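Local coordinates for protein possible prolidase (Bifidobacterium longum NCC2705, PDB 2P9B) that probably hydrolyses carbon-nitrogen bonds as a member of the amidohydrolase family, though its assignment as a prolidase remains putative, at residues T123-G128 with H428-P433; P175-T180 with V191-K196; L299-L304 with T309-I314. All blocks are in the same frame, centred on the assembly; numbering follows the deposited sequence.

Contact 1. Residues T123-G128 with H428-P433; sequences TLLESG and HPVWRP
Leu125, on the last turn of helix 113-126, meets Val430 of segment 428-433, and this apolar pair is the innermost part of the contact. CD2 of Leu125 lies 3.7 Å from CG2 of Val430, and the two branched side chains cross at a slant. The first bond of Leu125 points toward segment 428-433, and with CG anti to the backbone N (chi1 -180°) CG also comes up against CG2 of Val430, at 3.9 Å. Leu125 also packs on Val423 and Ala425 of strand 422-425, and Val430 is joined to that strand by a backbone hydrogen bond with Val423.

The charged pair farther out makes contact without a salt bridge. Glu126 and Arg432 run side by side, pointing the same way, and OE2 of Glu126 rests 3.5 Å from CB of Arg432, against its aliphatic base. NE of Arg432 is 5.3 Å from OE2 of Glu126; the chain bends at chi2 and chi3, and NE donates instead to the O of Trp431 (3.0 Å, N-H...O angle 135°). Attraction between the opposite charges is therefore at most long-range.

Water supplies the polar link: one molecule donates to the O of Glu126 at 3.1 Å and, weakly, to the O of Arg432.

Gly128, with positive phi (102°), completes a Schellman motif that ends helix 113-126 before strand 129-134. The contact sets this C-terminal helix end against the antiparallel strands 422-425 and 428-429, consistent with a barrel helix packing on the smaller beta region of an amidohydrolase.

Contact 2. Residues P175-T180 with V191-K196; sequences PLIALT and VAQNLK
The strand carrying Ile177 faces the helix carrying Asn194, with the backbones well separated: the closest CA atoms, those of Ile177 and Val191, are 8.9 Å apart, and no hydrogen bond crosses between the segments. The unit is a short parallel strand pair beside a helix: strand 177-178 pairs with 166-167 through backbone bonds of Ile177 with Leu165 and Ala167, and the chain then returns as helix 184-196 to lie against it, within the amidohydrolase family region of the TIM-barrel clan. Segment 191-196 is regular helix, as the bond from Leu195 N to Val191 O at 2.9 Å attests. At this separation the contact falls to side chains.

Ile177 bridges the gap with its longer branch. CG1 is anti to the carbonyl carbon and CD1 is extended beyond it (chi2 177°), which places CD1 against the Asn194 amide. The shorter branch reaches the margin of the contact, where CG2 of Ile177 stands 4.3 Å from OE1 of the exposed Gln193. Pro164 and Ala190 also pack against the isoleucine.

Asn194 comes to meet Ile177 from the opposite direction. Its buried amide has both ends satisfied outside the two segments: OD1 is hydrogen-bonded with Tyr140 OH, and ND2 donates to the O of Pro164. These two bonds would fix the amide's rotation, so the methyl meets a group already held in place. CD1 of Ile177 lies clear of the amide plane and nearest its oxygen, 3.2 Å from OD1 of Asn194, a close contact that is not a hydrogen bond.

Contact 3. Residues L299-L304 with T309-I314; sequences LPLTLL and TGITDI
Thr309 puts its methyl into the last turn of helix 295-303, and here the packing is closest: CG2 of Thr309 lies 3.7 Å from CB of Leu304. With chi1 at 59°, CG2 stands anti to the carbonyl carbon, facing the helix, while OG1 is left on the side of a bridging water, with a weak hydrogen bond to the O of Gly305 as well.

That water joins both segments. It donates to the O of Leu301 at 2.8 Å and to the O of Leu304 at 2.9 Å, two well-formed bonds that hold it at a helix end where direct hydrogen bonds between the segments are lacking; it lies a doubtfully short 2.5 Å from OG1 of Thr309.

Beyond Gly310 the fit is looser. CD2 of Leu301 passes CG2 of Ile311 obliquely at 4.2 Å. From there the chain departs through Thr312, the N-cap of the next helix, into exposed positions at Asp313 and Ile314.

The contact thus closes the connection from helix 295-303 through the short helix 306-309 to helix 313-335, whose Ser319 touches Leu301 and Leu316 touches Ile311, while Ala448 of the C-terminal helix 439-449 packs on Leu304.

How the contacts relate
The contacts are far apart (centres 31 to 32 Å); contact 1 lies deepest, about 17 Å from the chain centre to its own, and contacts 2 and 3 lie farther out (22 and 24 Å). Contacts 1 and 2 are partly buried, whereas contact 3 is a surface contact. They hold different elements: contact 1 joins parts of the chain some 300 residues apart, and both other contacts fall within that span; contact 2 links a strand to the helix that soon follows, and contact 3 packs the end of helix 295-303 on the end of helix 306-309 and the lead into helix 313-335. None has a direct hydrogen bond between its segments. A water bridges contact 1, weakly on one side, and another joins the segments of contact 3.

Contact 1. Residues T123-G128 with H428-P433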
# COMPACT_ATOMS: atom_id res chain seq x y z
N THR A 123 5.79 10.37 -7.99
CA THR A 123 6.91 10.08 -7.10
C THR A 123 6.83 8.61 -6.67
O THR A 123 7.83 7.89 -6.69
CB THR A 123 6.89 10.99 -5.86
OG1 THR A 123 7.14 12.34 -6.27
CG2 THR A 123 7.95 10.56 -4.86
N LEU A 124 5.64 8.18 -6.27
CA LEU A 124 5.44 6.79 -5.86
C LEU A 124 5.84 5.87 -7.00
O LEU A 124 6.59 4.91 -6.81
CB LEU A 124 3.98 6.55 -5.46
CG LEU A 124 3.61 6.94 -4.03
CD1 LEU A 124 2.13 7.30 -3.94
CD2 LEU A 124 3.96 5.80 -3.10
N LEU A 125 5.34 6.16 -8.20
CA LEU A 125 5.68 5.32 -9.36
C LEU A 125 7.19 5.29 -9.61
O LEU A 125 7.76 4.22 -9.80
CB LEU A 125 4.95 5.81 -10.61
CG LEU A 125 5.22 5.01 -11.89
CD1 LEU A 125 4.81 3.56 -11.67
CD2 LEU A 125 4.45 5.61 -13.06
N GLU A 126 7.83 6.46 -9.60
CA GLU A 126 9.27 6.53 -9.83
C GLU A 126 10.07 5.75 -8.79
O GLU A 126 11.19 5.33 -9.06
CB GLU A 126 9.75 7.99 -9.86
CG GLU A 126 9.15 8.80 -11.00
CD GLU A 126 9.50 10.28 -10.94
OE1 GLU A 126 9.70 10.79 -9.82
OE2 GLU A 126 9.55 10.92 -12.01
N SER A 127 9.48 5.57 -7.61
CA SER A 127 10.15 4.83 -6.54
C SER A 127 9.95 3.33 -6.74
O SER A 127 10.48 2.52 -5.98
CB SER A 127 9.62 5.26 -5.17
OG SER A 127 8.35 4.69 -4.88
N GLY A 128 9.19 2.97 -7.77
CA GLY A 128 8.95 1.56 -8.06
C GLY A 128 7.61 0.97 -7.64
O GLY A 128 7.42 -0.24 -7.72
N HIS A 428 4.35 0.41 -19.68
CA HIS A 428 4.87 1.74 -19.96
C HIS A 428 6.14 2.03 -19.17
O HIS A 428 6.08 2.26 -17.97
CB HIS A 428 3.84 2.81 -19.59
CG HIS A 428 2.59 2.79 -20.41
ND1 HIS A 428 2.54 3.27 -21.70
CD2 HIS A 428 1.34 2.38 -20.12
CE1 HIS A 428 1.31 3.17 -22.17
NE2 HIS A 428 0.56 2.63 -21.22
N PRO A 429 7.30 2.03 -19.84
CA PRO A 429 8.53 2.32 -19.09
C PRO A 429 8.49 3.77 -18.62
O PRO A 429 7.99 4.64 -19.33
CB PRO A 429 9.63 2.10 -20.13
CG PRO A 429 9.03 1.09 -21.05
CD PRO A 429 7.61 1.58 -21.21
N VAL A 430 8.99 4.02 -17.42
CA VAL A 430 9.01 5.37 -16.88
C VAL A 430 10.39 5.95 -17.18
O VAL A 430 11.36 5.63 -16.50
CB VAL A 430 8.78 5.36 -15.35
CG1 VAL A 430 8.75 6.78 -14.82
CG2 VAL A 430 7.48 4.64 -15.04
N TRP A 431 10.47 6.79 -18.20
CA TRP A 431 11.75 7.39 -18.59
C TRP A 431 12.10 8.60 -17.73
O TRP A 431 12.14 9.73 -18.22
CB TRP A 431 11.72 7.79 -20.06
CG TRP A 431 11.41 6.65 -21.00
CD1 TRP A 431 10.49 6.66 -22.01
CD2 TRP A 431 12.04 5.37 -21.04
NE1 TRP A 431 10.52 5.46 -22.69
CE2 TRP A 431 11.47 4.66 -22.12
CE3 TRP A 431 13.06 4.76 -20.29
CZ2 TRP A 431 11.86 3.35 -22.45
CZ3 TRP A 431 13.45 3.46 -20.62
CH2 TRP A 431 12.86 2.78 -21.70
N ARG A 432 12.36 8.35 -16.45
CA ARG A 432 12.74 9.39 -15.51
C ARG A 432 13.79 8.76 -14.58
O ARG A 432 13.75 7.56 -14.33
CB ARG A 432 11.52 9.86 -14.71
CG ARG A 432 10.41 10.50 -15.55
CD ARG A 432 10.66 11.99 -15.85
NE ARG A 432 11.87 12.25 -16.62
CZ ARG A 432 12.28 13.46 -17.00
NH1 ARG A 432 11.57 14.53 -16.67
NH2 ARG A 432 13.41 13.60 -17.68
N PRO A 433 14.73 9.56 -14.06
CA PRO A 433 15.80 9.07 -13.17
C PRO A 433 15.41 8.40 -11.86
O PRO A 433 16.05 7.45 -11.42
CB PRO A 433 16.66 10.32 -12.94
CG PRO A 433 15.66 11.43 -13.05
CD PRO A 433 14.85 11.02 -14.25
O HOH W 1 12.29 5.79 -11.87

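Contact 2. Residues P175-T180 with V191-K196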
# COMPACT_ATOMS: atom_id res chain seq x y z
N PRO A 175 -9.41 16.87 6.11
CA PRO A 175 -10.49 16.65 5.14
C PRO A 175 -11.16 15.31 5.42
O PRO A 175 -10.49 14.31 5.68
CB PRO A 175 -9.75 16.66 3.80
CG PRO A 175 -8.41 16.07 4.16
CD PRO A 175 -8.09 16.78 5.47
N LEU A 176 -12.49 15.29 5.38
CA LEU A 176 -13.23 14.07 5.63
C LEU A 176 -14.73 14.27 5.50
O LEU A 176 -15.21 15.40 5.40
CB LEU A 176 -12.91 13.54 7.04
CG LEU A 176 -13.08 14.49 8.23
CD1 LEU A 176 -14.54 14.57 8.62
CD2 LEU A 176 -12.26 13.98 9.42
N ILE A 177 -15.47 13.17 5.46
CA ILE A 177 -16.92 13.23 5.40
C ILE A 177 -17.25 13.01 6.87
O ILE A 177 -17.02 11.94 7.42
CB ILE A 177 -17.51 12.10 4.54
CG1 ILE A 177 -17.12 12.31 3.07
CG2 ILE A 177 -19.02 12.10 4.66
CD1 ILE A 177 -17.58 11.21 2.15
N ALA A 178 -17.77 14.06 7.50
CA ALA A 178 -18.08 14.03 8.92
C ALA A 178 -19.36 13.29 9.28
O ALA A 178 -20.43 13.59 8.76
CB ALA A 178 -18.13 15.46 9.46
N LEU A 179 -19.23 12.33 10.19
CA LEU A 179 -20.36 11.57 10.68
C LEU A 179 -20.57 12.13 12.08
O LEU A 179 -19.77 11.90 12.99
CB LEU A 179 -20.03 10.08 10.74
CG LEU A 179 -19.66 9.43 9.40
CD1 LEU A 179 -19.38 7.95 9.60
CD2 LEU A 179 -20.80 9.62 8.42
N THR A 180 -21.66 12.88 12.26
CA THR A 180 -21.93 13.52 13.54
C THR A 180 -23.18 13.04 14.27
O THR A 180 -23.35 13.34 15.45
CB THR A 180 -22.07 15.04 13.35
OG1 THR A 180 -23.18 15.30 12.49
CG2 THR A 180 -20.80 15.62 12.74
N VAL A 191 -21.37 6.93 2.66
CA VAL A 191 -20.62 6.03 1.80
C VAL A 191 -21.23 6.04 0.39
O VAL A 191 -20.51 5.94 -0.60
CB VAL A 191 -20.60 4.58 2.37
CG1 VAL A 191 -22.00 4.01 2.41
CG2 VAL A 191 -19.68 3.71 1.53
N ALA A 192 -22.55 6.18 0.30
CA ALA A 192 -23.21 6.22 -1.00
C ALA A 192 -22.71 7.42 -1.80
O ALA A 192 -22.56 7.34 -3.03
CB ALA A 192 -24.72 6.30 -0.82
N GLN A 193 -22.47 8.53 -1.11
CA GLN A 193 -21.98 9.74 -1.76
C GLN A 193 -20.62 9.46 -2.38
O GLN A 193 -20.34 9.88 -3.50
CB GLN A 193 -21.87 10.88 -0.74
CG GLN A 193 -23.19 11.21 -0.06
CD GLN A 193 -23.11 12.39 0.90
OE1 GLN A 193 -22.27 12.43 1.79
NE2 GLN A 193 -24.00 13.36 0.71
N ASN A 194 -19.77 8.75 -1.65
CA ASN A 194 -18.45 8.41 -2.16
C ASN A 194 -18.54 7.47 -3.35
O ASN A 194 -17.87 7.67 -4.36
CB ASN A 194 -17.59 7.77 -1.07
CG ASN A 194 -16.68 8.77 -0.38
OD1 ASN A 194 -16.70 9.96 -0.70
ND2 ASN A 194 -15.88 8.29 0.56
N LEU A 195 -19.39 6.45 -3.23
CA LEU A 195 -19.56 5.49 -4.31
C LEU A 195 -20.09 6.19 -5.57
O LEU A 195 -19.60 5.95 -6.68
CB LEU A 195 -20.52 4.38 -3.87
CG LEU A 195 -20.01 3.49 -2.73
CD1 LEU A 195 -21.13 2.59 -2.22
CD2 LEU A 195 -18.84 2.65 -3.24
N LYS A 196 -21.10 7.04 -5.39
CA LYS A 196 -21.68 7.77 -6.51
C LYS A 196 -20.61 8.62 -7.20
O LYS A 196 -20.63 8.80 -8.42
CB LYS A 196 -22.83 8.65 -6.02
CG LYS A 196 -23.48 9.52 -7.10
CD LYS A 196 -24.01 8.68 -8.27
CE LYS A 196 -24.52 9.58 -9.39
NZ LYS A 196 -24.68 8.86 -10.68

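Contact 3. Residues L299-L304 with T309-I314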
# COMPACT_ATOMS: atom_id res chain seq x y z
N LEU A 299 6.54 4.49 13.96
CA LEU A 299 7.90 4.51 14.51
C LEU A 299 8.62 5.85 14.57
O LEU A 299 9.34 6.11 15.53
CB LEU A 299 8.76 3.48 13.78
CG LEU A 299 8.46 2.03 14.18
CD1 LEU A 299 9.21 1.07 13.27
CD2 LEU A 299 8.88 1.83 15.64
N PRO A 300 8.46 6.70 13.55
CA PRO A 300 9.15 8.00 13.59
C PRO A 300 8.83 8.80 14.85
O PRO A 300 9.70 9.45 15.43
CB PRO A 300 8.66 8.69 12.33
CG PRO A 300 8.47 7.55 11.38
CD PRO A 300 7.79 6.51 12.25
N LEU A 301 7.57 8.75 15.27
CA LEU A 301 7.12 9.49 16.45
C LEU A 301 7.76 9.01 17.75
O LEU A 301 7.82 9.76 18.72
CB LEU A 301 5.60 9.41 16.57
CG LEU A 301 4.82 10.02 15.40
CD1 LEU A 301 3.34 9.74 15.58
CD2 LEU A 301 5.09 11.51 15.33
N THR A 302 8.21 7.76 17.78
CA THR A 302 8.82 7.21 18.99
C THR A 302 10.34 7.13 18.92
O THR A 302 11.00 7.04 19.96
CB THR A 302 8.29 5.79 19.30
OG1 THR A 302 8.68 4.88 18.26
CG2 THR A 302 6.77 5.80 19.40
N LEU A 303 10.91 7.18 17.72
CA LEU A 303 12.36 7.10 17.56
C LEU A 303 13.03 8.46 17.43
O LEU A 303 14.21 8.60 17.75
CB LEU A 303 12.71 6.25 16.34
CG LEU A 303 12.25 4.79 16.35
CD1 LEU A 303 12.56 4.16 15.00
CD2 LEU A 303 12.95 4.03 17.47
N LEU A 304 12.29 9.46 16.97
CA LEU A 304 12.84 10.80 16.81
C LEU A 304 12.53 11.64 18.05
O LEU A 304 11.51 11.43 18.70
CB LEU A 304 12.24 11.47 15.57
CG LEU A 304 12.53 10.81 14.22
CD1 LEU A 304 11.68 11.46 13.13
CD2 LEU A 304 14.01 10.93 13.88
N THR A 309 10.11 16.11 16.05
CA THR A 309 8.71 15.84 15.74
C THR A 309 7.76 16.96 16.19
O THR A 309 6.77 17.23 15.53
CB THR A 309 8.24 14.53 16.39
OG1 THR A 309 8.41 14.62 17.81
CG2 THR A 309 9.04 13.36 15.86
N GLY A 310 8.07 17.57 17.33
CA GLY A 310 7.24 18.65 17.83
C GLY A 310 5.98 18.22 18.57
O GLY A 310 5.10 19.04 18.82
N ILE A 311 5.89 16.94 18.92
CA ILE A 311 4.72 16.45 19.63
C ILE A 311 4.89 16.66 21.13
O ILE A 311 6.01 16.72 21.64
CB ILE A 311 4.46 14.95 19.36
CG1 ILE A 311 5.64 14.11 19.86
CG2 ILE A 311 4.26 14.73 17.87
CD1 ILE A 311 5.42 12.62 19.72
N THR A 312 3.77 16.79 21.84
CA THR A 312 3.80 17.00 23.28
C THR A 312 4.16 15.71 24.02
O THR A 312 4.17 14.63 23.43
CB THR A 312 2.44 17.49 23.81
OG1 THR A 312 1.45 16.48 23.61
CG2 THR A 312 2.01 18.75 23.06
N ASP A 313 4.45 15.84 25.31
CA ASP A 313 4.80 14.68 26.12
C ASP A 313 3.67 13.65 26.16
O ASP A 313 3.93 12.45 26.11
CB ASP A 313 5.15 15.12 27.55
CG ASP A 313 6.41 15.97 27.61
OD1 ASP A 313 7.45 15.53 27.08
OD2 ASP A 313 6.35 17.07 28.19
N ILE A 314 2.43 14.11 26.27
CA ILE A 314 1.32 13.17 26.30
C ILE A 314 1.18 12.47 24.96
O ILE A 314 0.87 11.28 24.90
CB ILE A 314 -0.02 13.85 26.66
CG1 ILE A 314 -0.39 14.90 25.62
CG2 ILE A 314 0.08 14.48 28.04
CD1 ILE A 314 -1.75 15.54 25.86
O HOH W 2 8.82 12.39 18.93